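Local structure of galactose-1-phosphate uridylyltransferase (Pyrobaculum aerophilum str. IM2, 6K9Z) at residues 41-49 / 98-109; 179-187 / 298-309. The protein probably transfers uridylyl groups between UDP-glucose and hexose 1-phosphates in galactose metabolism, and binds zinc and UDP. The protein carries 1 engineered substitution. All blocks are in the same frame, centred on the assembly; numbering follows the deposited sequence.

Contact 1. Residues 41-49 / 98-109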
loop_
_atom_site.group_PDB
_atom_site.type_symbol
_atom_site.label_atom_id
_atom_site.label_comp_id
_atom_site.label_asym_id
_atom_site.label_seq_id
_atom_site.Cartn_x
_atom_site.Cartn_y
_atom_site.Cartn_z
ATOM N N ARG A 41 20.042 -4.099 -31.343
ATOM C CA ARG A 41 19.256 -3.280 -32.309
ATOM C C ARG A 41 18.345 -4.160 -33.174
ATOM O O ARG A 41 18.498 -5.389 -33.138
ATOM C CB ARG A 41 20.181 -2.427 -33.181
ATOM C CG ARG A 41 20.940 -1.353 -32.417
ATOM C CD ARG A 41 21.770 -0.515 -33.370
ATOM N NE ARG A 41 22.533 0.512 -32.679
ATOM C CZ ARG A 41 22.047 1.693 -32.319
ATOM N NH1 ARG A 41 22.821 2.564 -31.700
ATOM N NH2 ARG A 41 20.790 1.998 -32.587
ATOM N N GLY A 42 17.416 -3.525 -33.898
ATOM C CA GLY A 42 16.452 -4.214 -34.784
ATOM C C GLY A 42 15.316 -4.926 -34.065
ATOM O O GLY A 42 14.784 -5.894 -34.634
ATOM N N TRP A 43 14.952 -4.470 -32.866
ATOM C CA TRP A 43 13.861 -5.109 -32.082
ATOM C C TRP A 43 12.677 -4.149 -31.906
ATOM O O TRP A 43 12.904 -2.929 -31.858
ATOM C CB TRP A 43 14.388 -5.573 -30.720
ATOM C CG TRP A 43 15.156 -4.522 -29.979
ATOM C CD1 TRP A 43 16.504 -4.320 -30.010
ATOM C CD2 TRP A 43 14.625 -3.523 -29.090
ATOM N NE1 TRP A 43 16.850 -3.271 -29.203
ATOM C CE2 TRP A 43 15.718 -2.761 -28.624
ATOM C CE3 TRP A 43 13.341 -3.198 -28.639
ATOM C CZ2 TRP A 43 15.563 -1.701 -27.734
ATOM C CZ3 TRP A 43 13.189 -2.149 -27.762
ATOM C CH2 TRP A 43 14.285 -1.411 -27.317
ATOM N N ASP A 44 11.462 -4.703 -31.847
ATOM C CA ASP A 44 10.231 -3.917 -31.604
ATOM C C ASP A 44 9.992 -3.912 -30.098
ATOM O O ASP A 44 9.507 -2.862 -29.584
ATOM C CB ASP A 44 9.024 -4.500 -32.357
ATOM C CG ASP A 44 9.034 -4.230 -33.856
ATOM O OD1 ASP A 44 9.479 -3.131 -34.256
ATOM O OD2 ASP A 44 8.576 -5.114 -34.601
ATOM N N VAL A 45 10.220 -5.070 -29.449
ATOM C CA VAL A 45 10.019 -5.266 -27.990
ATOM C C VAL A 45 11.159 -6.123 -27.466
ATOM O O VAL A 45 11.584 -7.040 -28.151
ATOM C CB VAL A 45 8.658 -5.910 -27.669
ATOM C CG1 VAL A 45 8.527 -6.224 -26.194
ATOM C CG2 VAL A 45 7.496 -5.049 -28.153
ATOM N N LEU A 46 11.655 -5.790 -26.286
ATOM C CA LEU A 46 12.776 -6.511 -25.673
ATOM C C LEU A 46 12.408 -6.869 -24.249
ATOM O O LEU A 46 11.974 -5.970 -23.548
ATOM C CB LEU A 46 13.968 -5.562 -25.703
ATOM C CG LEU A 46 15.300 -6.249 -25.871
ATOM C CD1 LEU A 46 15.274 -7.093 -27.131
ATOM C CD2 LEU A 46 16.419 -5.220 -25.912
ATOM N N ILE A 47 12.586 -8.129 -23.838
ATOM C CA ILE A 47 12.413 -8.539 -22.423
ATOM C C ILE A 47 13.805 -8.912 -21.926
ATOM O O ILE A 47 14.404 -9.844 -22.481
ATOM C CB ILE A 47 11.369 -9.648 -22.273
ATOM C CG1 ILE A 47 10.019 -9.118 -22.756
ATOM C CG2 ILE A 47 11.330 -10.180 -20.844
ATOM C CD1 ILE A 47 8.867 -10.045 -22.565
ATOM N N LEU A 48 14.299 -8.315 -20.933
ATOM C CA LEU A 48 15.707 -8.473 -20.547
ATOM C C LEU A 48 15.853 -8.473 -19.043
ATOM O O LEU A 48 14.963 -8.036 -18.317
ATOM C CB LEU A 48 16.563 -7.410 -21.224
ATOM C CG LEU A 48 16.305 -5.954 -20.923
ATOM C CD1 LEU A 48 16.948 -5.575 -19.598
ATOM C CD2 LEU A 48 16.975 -5.144 -22.026
ATOM N N PRO A 49 16.922 -9.122 -18.585
ATOM C CA PRO A 49 17.144 -9.294 -17.154
ATOM C C PRO A 49 17.274 -7.942 -16.444
ATOM O O PRO A 49 17.909 -7.062 -16.977
ATOM C CB PRO A 49 18.486 -10.036 -17.072
ATOM C CG PRO A 49 18.564 -10.800 -18.366
ATOM C CD PRO A 49 17.878 -9.904 -19.372
ATOM N N GLN A 98 1.762 -2.007 -31.925
ATOM C CA GLN A 98 2.955 -2.078 -31.052
ATOM C C GLN A 98 2.504 -2.618 -29.675
ATOM O O GLN A 98 3.234 -3.434 -29.117
ATOM C CB GLN A 98 3.628 -0.712 -30.959
ATOM C CG GLN A 98 4.869 -0.715 -30.069
ATOM C CD GLN A 98 6.024 -1.518 -30.622
ATOM O OE1 GLN A 98 6.077 -1.889 -31.812
ATOM N NE2 GLN A 98 6.974 -1.803 -29.747
ATOM N N ILE A 99 1.374 -2.133 -29.127
ATOM C CA ILE A 99 0.856 -2.614 -27.814
ATOM C C ILE A 99 0.566 -4.119 -27.973
ATOM O O ILE A 99 0.911 -4.870 -27.066
ATOM C CB ILE A 99 -0.350 -1.804 -27.326
ATOM C CG1 ILE A 99 0.028 -0.324 -27.252
ATOM C CG2 ILE A 99 -0.859 -2.378 -26.008
ATOM C CD1 ILE A 99 -1.131 0.629 -26.978
ATOM N N LYS A 100 -0.031 -4.545 -29.097
ATOM C CA LYS A 100 -0.285 -5.986 -29.338
ATOM C C LYS A 100 1.051 -6.778 -29.284
ATOM O O LYS A 100 1.102 -7.845 -28.625
ATOM C CB LYS A 100 -1.095 -6.161 -30.625
ATOM C CG LYS A 100 -1.461 -7.595 -30.925
ATOM C CD LYS A 100 -2.251 -7.739 -32.249
ATOM C CE LYS A 100 -2.642 -9.164 -32.623
ATOM N NZ LYS A 100 -2.695 -10.065 -31.429
ATOM N N LYS A 101 2.122 -6.263 -29.881
ATOM C CA LYS A 101 3.436 -6.962 -29.876
ATOM C C LYS A 101 3.935 -7.029 -28.426
ATOM O O LYS A 101 4.541 -8.047 -28.062
ATOM C CB LYS A 101 4.463 -6.249 -30.756
ATOM C CG LYS A 101 4.214 -6.341 -32.248
ATOM C CD LYS A 101 5.198 -5.490 -33.033
ATOM C CE LYS A 101 4.767 -5.340 -34.468
ATOM N NZ LYS A 101 5.838 -4.708 -35.278
ATOM N N ILE A 102 3.721 -5.989 -27.619
ATOM C CA ILE A 102 4.179 -6.014 -26.194
ATOM C C ILE A 102 3.452 -7.149 -25.449
ATOM O O ILE A 102 4.124 -7.980 -24.793
ATOM C CB ILE A 102 3.941 -4.680 -25.461
ATOM C CG1 ILE A 102 4.728 -3.534 -26.100
ATOM C CG2 ILE A 102 4.223 -4.830 -24.000
ATOM C CD1 ILE A 102 4.180 -2.173 -25.718
ATOM N N LEU A 103 2.127 -7.198 -25.576
ATOM C CA LEU A 103 1.289 -8.232 -24.887
ATOM C C LEU A 103 1.688 -9.630 -25.359
ATOM O O LEU A 103 1.828 -10.498 -24.510
ATOM C CB LEU A 103 -0.190 -7.928 -25.114
ATOM C CG LEU A 103 -0.622 -6.591 -24.504
ATOM C CD1 LEU A 103 -1.987 -6.143 -25.039
ATOM C CD2 LEU A 103 -0.654 -6.635 -22.997
ATOM N N THR A 104 1.934 -9.815 -26.656
ATOM C CA THR A 104 2.334 -11.099 -27.248
ATOM C C THR A 104 3.662 -11.535 -26.654
ATOM O O THR A 104 3.755 -12.729 -26.302
ATOM C CB THR A 104 2.395 -11.033 -28.772
ATOM O OG1 THR A 104 1.072 -10.709 -29.225
ATOM C CG2 THR A 104 2.811 -12.367 -29.341
ATOM N N ALA A 105 4.629 -10.620 -26.552
ATOM C CA ALA A 105 5.964 -10.954 -26.009
ATOM C C ALA A 105 5.827 -11.338 -24.518
ATOM O O ALA A 105 6.537 -12.274 -24.053
ATOM C CB ALA A 105 6.924 -9.821 -26.183
ATOM N N VAL A 106 5.005 -10.614 -23.767
ATOM C CA VAL A 106 4.810 -10.923 -22.321
ATOM C C VAL A 106 4.146 -12.297 -22.193
ATOM O O VAL A 106 4.622 -13.115 -21.378
ATOM C CB VAL A 106 4.023 -9.831 -21.603
ATOM C CG1 VAL A 106 3.659 -10.225 -20.187
ATOM C CG2 VAL A 106 4.800 -8.534 -21.616
ATOM N N ALA A 107 3.163 -12.590 -23.038
ATOM C CA ALA A 107 2.523 -13.917 -22.987
ATOM C C ALA A 107 3.586 -15.006 -23.296
ATOM O O ALA A 107 3.549 -16.058 -22.656
ATOM C CB ALA A 107 1.337 -13.955 -23.906
ATOM N N GLU A 108 4.448 -14.793 -24.298
ATOM C CA GLU A 108 5.434 -15.831 -24.691
ATOM C C GLU A 108 6.352 -16.090 -23.499
ATOM O O GLU A 108 6.651 -17.258 -23.229
ATOM C CB GLU A 108 6.234 -15.442 -25.940
ATOM C CG GLU A 108 5.371 -15.432 -27.183
ATOM C CD GLU A 108 6.013 -14.896 -28.461
ATOM O OE1 GLU A 108 7.079 -14.184 -28.378
ATOM O OE2 GLU A 108 5.435 -15.174 -29.541
ATOM N N ALA A 109 6.761 -15.022 -22.811
ATOM C CA ALA A 109 7.618 -15.106 -21.602
ATOM C C ALA A 109 6.867 -15.947 -20.564
ATOM O O ALA A 109 7.525 -16.795 -19.908
ATOM C CB ALA A 109 7.968 -13.743 -21.070
HETATM O O HOH W 1 8.646 -0.603 -33.022
#
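Val45, in the loop just before strand 46-49, and Ile47, within it, face helix 98-109; the strand axis comes within 9.4 Å of the helix axis at 43°, and the CA of Val45 lies nearest that of Ile102. Val45 spreads its two methyls over separate places on the helix. CG2, set anti to the carbonyl carbon, crosses the Ile102 side chain at about a right angle, 3.8 Å from its CG1, and lies against the amide end of Gln98; CG1 (chi1 175°) goes to Ala105, 3.9 Å from its CB. Ile47 sends out an extended arm whose end alone makes the contact: CD1 rests 3.6 Å from the carbonyl O of Ala105 and touches the CB of Ala109 at 4.1 Å. The small Ala105 and Ala109 let it approach the helix backbone. Polar bonds gather round Asp44. Its backbone O accepts from NE2 of Gln98 at 2.8 Å, nearly in the plane of the glutamine amide but well above the carbonyl plane; the bend at chi2 (68°) turns the amide toward the loop. Its carboxylate OD2 receives NZ of Lys101 at 2.8 Å, a salt bridge from above the carboxylate plane. A water donates to Asp44 OD1 and Gln98 OE1, bridging the two side chains beside the direct bond to the Asp44 backbone. NE2 of Gln98 also bonds the backbone O of Glu82; gripped by two carbonyls at NE2 and by the water at OE1, the amide is held in its rotation. Strand 46-49 is an edge of the half-barrel sheet of this HIT-clan transferase, paired with strand 76-81; the helix packs Ile102 on Val80 of that neighbour and Val106 on Phe122 of strand 121-128, while its far side meets helix 220-240.

Contact 2. Residues 179-187 / 298-309; sequences EEKRLVFQN and PEETAARIKAAL
Val184 is the apolar centre, meeting helix 298-309 through both methyls. CG1, anti to the carbonyl carbon (chi1 -62°), lies 3.7 Å from CG2 of Ile305 and also touches the backbone O of Ala302; CG2 crosses to CD1 of Leu309. That leucine methyl also reaches CB of Phe185, 3.8 Å away. At the other end, the CB of Ala302 sits 3.5 Å from the CA of Arg182, a close approach of turn and helix that a methyl-sized side chain permits. A classic beta bulge interrupts the edge strand here, Val184 and Phe185 standing opposite the single Ala192 of strand 190-193. Toward solvent, the aliphatic part of Lys306 covers the backbone, its CE 3.3 Å from the O of Leu183, a buried carbonyl without a hydrogen-bond partner in the model. A water donates to the backbone O of both Lys181 and Glu299. The polar edge is the Arg182 guanidinium. NH2 gives a bond of 2.9 Å to OE1 of Glu179, near the guanidinium plane and on the syn side of the carboxylate, whereas NH1 meets the anti lone pair of Glu299 OE2 at 2.9 Å, a bent bond (132°) between planes 86° apart. The strongest partner of the guanidinium is Glu65 of the second subunit, salt-bridged to NH1, and Glu299 OE2 pairs in turn with Arg4 of that subunit. The C-terminal helix thus covers the half-barrel's other edge strand through an apolar seam, while alternating charges continue into the dimer interface, probably favouring one another's ionised states.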
loop_
_atom_site.group_PDB
_atom_site.type_symbol
_atom_site.label_atom_id
_atom_site.label_comp_id
_atom_site.label_asym_id
_atom_site.label_seq_id
_atom_site.Cartn_x
_atom_site.Cartn_y
_atom_site.Cartn_z
ATOM N N GLU A 179 -21.759 -4.831 -14.603
ATOM C CA GLU A 179 -21.249 -3.444 -14.770
ATOM C C GLU A 179 -21.883 -2.738 -15.974
ATOM O O GLU A 179 -21.794 -3.269 -17.085
ATOM C CB GLU A 179 -19.724 -3.458 -14.867
ATOM C CG GLU A 179 -19.058 -3.759 -13.540
ATOM C CD GLU A 179 -19.271 -2.678 -12.496
ATOM O OE1 GLU A 179 -19.393 -3.017 -11.310
ATOM O OE2 GLU A 179 -19.313 -1.503 -12.879
ATOM N N GLU A 180 -22.525 -1.599 -15.702
ATOM C CA GLU A 180 -23.129 -0.722 -16.739
ATOM C C GLU A 180 -22.887 0.748 -16.370
ATOM O O GLU A 180 -22.292 1.471 -17.178
ATOM C CB GLU A 180 -24.608 -1.054 -16.942
ATOM C CG GLU A 180 -24.824 -2.317 -17.756
ATOM C CD GLU A 180 -24.114 -2.353 -19.099
ATOM O OE1 GLU A 180 -23.984 -1.287 -19.728
ATOM O OE2 GLU A 180 -23.704 -3.449 -19.515
ATOM N N LYS A 181 -23.323 1.145 -15.171
ATOM C CA LYS A 181 -23.243 2.549 -14.683
ATOM C C LYS A 181 -21.791 3.029 -14.606
ATOM O O LYS A 181 -21.543 4.200 -14.928
ATOM C CB LYS A 181 -23.888 2.653 -13.298
ATOM C CG LYS A 181 -24.033 4.066 -12.751
ATOM C CD LYS A 181 -24.405 4.111 -11.285
ATOM C CE LYS A 181 -25.219 2.923 -10.824
ATOM N NZ LYS A 181 -26.425 3.342 -10.071
ATOM N N ARG A 182 -20.880 2.159 -14.170
ATOM C CA ARG A 182 -19.451 2.545 -14.029
ATOM C C ARG A 182 -18.633 2.063 -15.232
ATOM O O ARG A 182 -17.397 2.126 -15.150
ATOM C CB ARG A 182 -18.886 2.023 -12.704
ATOM C CG ARG A 182 -19.308 2.839 -11.492
ATOM C CD ARG A 182 -18.852 2.211 -10.189
ATOM N NE ARG A 182 -19.228 0.811 -10.153
ATOM C CZ ARG A 182 -20.339 0.344 -9.608
ATOM N NH1 ARG A 182 -21.187 1.168 -9.020
ATOM N NH2 ARG A 182 -20.591 -0.950 -9.641
ATOM N N LEU A 183 -19.285 1.580 -16.297
ATOM C CA LEU A 183 -18.488 1.091 -17.446
ATOM C C LEU A 183 -17.868 2.325 -18.096
ATOM O O LEU A 183 -18.620 3.287 -18.305
ATOM C CB LEU A 183 -19.432 0.352 -18.403
ATOM C CG LEU A 183 -18.784 -0.423 -19.551
ATOM C CD1 LEU A 183 -17.824 -1.507 -19.069
ATOM C CD2 LEU A 183 -19.863 -1.106 -20.380
ATOM N N VAL A 184 -16.593 2.325 -18.435
ATOM C CA VAL A 184 -15.985 3.478 -19.152
ATOM C C VAL A 184 -15.721 3.099 -20.620
ATOM O O VAL A 184 -15.714 4.003 -21.453
ATOM C CB VAL A 184 -14.733 4.003 -18.457
ATOM C CG1 VAL A 184 -15.078 4.504 -17.068
ATOM C CG2 VAL A 184 -13.628 2.974 -18.474
ATOM N N PHE A 185 -15.521 1.808 -20.925
ATOM C CA PHE A 185 -15.218 1.353 -22.297
ATOM C C PHE A 185 -15.496 -0.135 -22.400
ATOM O O PHE A 185 -15.289 -0.898 -21.435
ATOM C CB PHE A 185 -13.786 1.703 -22.695
ATOM C CG PHE A 185 -13.403 1.138 -24.034
ATOM C CD1 PHE A 185 -13.878 1.720 -25.196
ATOM C CD2 PHE A 185 -12.593 0.013 -24.155
ATOM C CE1 PHE A 185 -13.546 1.214 -26.448
ATOM C CE2 PHE A 185 -12.334 -0.539 -25.408
ATOM C CZ PHE A 185 -12.797 0.072 -26.552
ATOM N N GLN A 186 -15.935 -0.577 -23.582
ATOM C CA GLN A 186 -15.982 -2.021 -23.841
ATOM C C GLN A 186 -15.795 -2.227 -25.322
ATOM O O GLN A 186 -16.084 -1.330 -26.137
ATOM C CB GLN A 186 -17.277 -2.636 -23.320
ATOM C CG GLN A 186 -18.490 -2.261 -24.181
ATOM C CD GLN A 186 -19.745 -2.861 -23.603
ATOM O OE1 GLN A 186 -19.787 -4.053 -23.332
ATOM N NE2 GLN A 186 -20.766 -2.027 -23.402
ATOM N N ASN A 187 -15.268 -3.400 -25.630
ATOM C CA ASN A 187 -15.157 -3.897 -27.021
ATOM C C ASN A 187 -15.735 -5.320 -27.054
ATOM O O ASN A 187 -16.448 -5.737 -26.114
ATOM C CB ASN A 187 -13.798 -3.645 -27.678
ATOM C CG ASN A 187 -12.641 -4.305 -26.964
ATOM O OD1 ASN A 187 -12.825 -5.297 -26.273
ATOM N ND2 ASN A 187 -11.452 -3.761 -27.143
ATOM N N PRO A 298 -17.055 6.517 -6.754
ATOM C CA PRO A 298 -16.695 5.745 -7.940
ATOM C C PRO A 298 -17.624 6.020 -9.130
ATOM O O PRO A 298 -17.165 5.956 -10.249
ATOM C CB PRO A 298 -16.754 4.300 -7.432
ATOM C CG PRO A 298 -16.377 4.397 -5.957
ATOM C CD PRO A 298 -16.997 5.712 -5.525
ATOM N N GLU A 299 -18.903 6.225 -8.864
ATOM C CA GLU A 299 -19.929 6.476 -9.920
ATOM C C GLU A 299 -19.639 7.812 -10.613
ATOM O O GLU A 299 -19.644 7.858 -11.845
ATOM C CB GLU A 299 -21.320 6.409 -9.318
ATOM C CG GLU A 299 -21.665 5.018 -8.807
ATOM C CD GLU A 299 -21.024 4.653 -7.468
ATOM O OE1 GLU A 299 -20.873 5.545 -6.603
ATOM O OE2 GLU A 299 -20.617 3.498 -7.313
ATOM N N GLU A 300 -19.350 8.858 -9.859
ATOM C CA GLU A 300 -18.997 10.169 -10.467
ATOM C C GLU A 300 -17.660 10.026 -11.203
ATOM O O GLU A 300 -17.542 10.539 -12.324
ATOM C CB GLU A 300 -18.895 11.275 -9.413
ATOM C CG GLU A 300 -18.494 12.624 -9.988
ATOM C CD GLU A 300 -18.561 13.828 -9.050
ATOM O OE1 GLU A 300 -19.251 13.762 -7.993
ATOM O OE2 GLU A 300 -17.922 14.848 -9.372
ATOM N N THR A 301 -16.682 9.324 -10.633
ATOM C CA THR A 301 -15.359 9.164 -11.284
ATOM C C THR A 301 -15.521 8.384 -12.605
ATOM O O THR A 301 -14.954 8.811 -13.617
ATOM C CB THR A 301 -14.315 8.641 -10.293
ATOM O OG1 THR A 301 -14.195 9.657 -9.278
ATOM C CG2 THR A 301 -13.009 8.400 -11.019
ATOM N N ALA A 302 -16.286 7.294 -12.623
ATOM C CA ALA A 302 -16.588 6.597 -13.891
ATOM C C ALA A 302 -17.169 7.577 -14.932
ATOM O O ALA A 302 -16.770 7.502 -16.110
ATOM C CB ALA A 302 -17.508 5.465 -13.595
ATOM N N ALA A 303 -18.117 8.424 -14.560
ATOM C CA ALA A 303 -18.790 9.331 -15.525
ATOM C C ALA A 303 -17.732 10.263 -16.130
ATOM O O ALA A 303 -17.753 10.537 -17.370
ATOM C CB ALA A 303 -19.899 10.119 -14.847
ATOM N N ARG A 304 -16.839 10.781 -15.281
ATOM C CA ARG A 304 -15.785 11.742 -15.726
ATOM C C ARG A 304 -14.766 11.058 -16.638
ATOM O O ARG A 304 -14.380 11.615 -17.701
ATOM C CB ARG A 304 -15.041 12.351 -14.540
ATOM C CG ARG A 304 -15.851 13.396 -13.810
ATOM C CD ARG A 304 -15.057 13.847 -12.598
ATOM N NE ARG A 304 -13.796 14.579 -12.868
ATOM C CZ ARG A 304 -12.529 14.112 -12.688
ATOM N NH1 ARG A 304 -12.301 12.871 -12.252
ATOM N NH2 ARG A 304 -11.499 14.925 -12.956
ATOM N N ILE A 305 -14.344 9.848 -16.270
ATOM C CA ILE A 305 -13.388 9.069 -17.114
ATOM C C ILE A 305 -14.064 8.804 -18.455
ATOM O O ILE A 305 -13.425 9.010 -19.492
ATOM C CB ILE A 305 -12.946 7.769 -16.416
ATOM C CG1 ILE A 305 -12.147 8.080 -15.152
ATOM C CG2 ILE A 305 -12.184 6.854 -17.360
ATOM C CD1 ILE A 305 -11.762 6.874 -14.388
ATOM N N LYS A 306 -15.299 8.335 -18.416
ATOM C CA LYS A 306 -16.027 7.968 -19.659
ATOM C C LYS A 306 -16.132 9.193 -20.568
ATOM O O LYS A 306 -15.908 9.030 -21.821
ATOM C CB LYS A 306 -17.375 7.322 -19.358
ATOM C CG LYS A 306 -18.103 6.747 -20.579
ATOM C CD LYS A 306 -19.452 6.284 -20.136
ATOM C CE LYS A 306 -19.891 5.026 -20.818
ATOM N NZ LYS A 306 -20.363 5.375 -22.171
ATOM N N ALA A 307 -16.441 10.371 -20.030
ATOM C CA ALA A 307 -16.602 11.603 -20.840
ATOM C C ALA A 307 -15.249 11.886 -21.506
ATOM O O ALA A 307 -15.227 12.206 -22.742
ATOM C CB ALA A 307 -17.090 12.764 -19.993
ATOM N N ALA A 308 -14.151 11.808 -20.734
ATOM C CA ALA A 308 -12.796 12.106 -21.253
ATOM C C ALA A 308 -12.446 11.098 -22.347
ATOM O O ALA A 308 -11.785 11.464 -23.353
ATOM C CB ALA A 308 -11.743 12.079 -20.159
ATOM N N LEU A 309 -12.848 9.852 -22.130
ATOM C CA LEU A 309 -12.494 8.691 -22.961
ATOM C C LEU A 309 -13.109 8.838 -24.345
ATOM O O LEU A 309 -12.515 8.303 -25.288
ATOM C CB LEU A 309 -13.009 7.436 -22.254
ATOM C CG LEU A 309 -12.553 6.115 -22.857
ATOM C CD1 LEU A 309 -12.340 5.086 -21.752
ATOM C CD2 LEU A 309 -13.526 5.609 -23.901
HETATM O O HOH W 2 -21.488 6.483 -13.247
HETATM O O HOH W 3 -17.276 4.655 -23.594
#

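How the contacts relate
Contact 1 and contact 2 lie at the two ends of one nine-stranded antiparallel sheet: each sets a helix against an outermost strand, 46-49 in the first and 183-186 in the second. Their centres are 30 Å apart and their nearest atoms about 10 Å, without touching. Helix 220-240 touches both helices, meeting Leu103 of segment 98-109, on the side of that helix turned from 41-49, and Leu309 of contact 2. Contact 1 is the nearer to the active site: the side chain of Ile102 is about 9 Å from that of Phe140, the engineered residue at the predicted nucleophile position, and that of Ile47 about 11 Å from bound UDP. Contact 2 is away from the annotated sites and borders the second subunit.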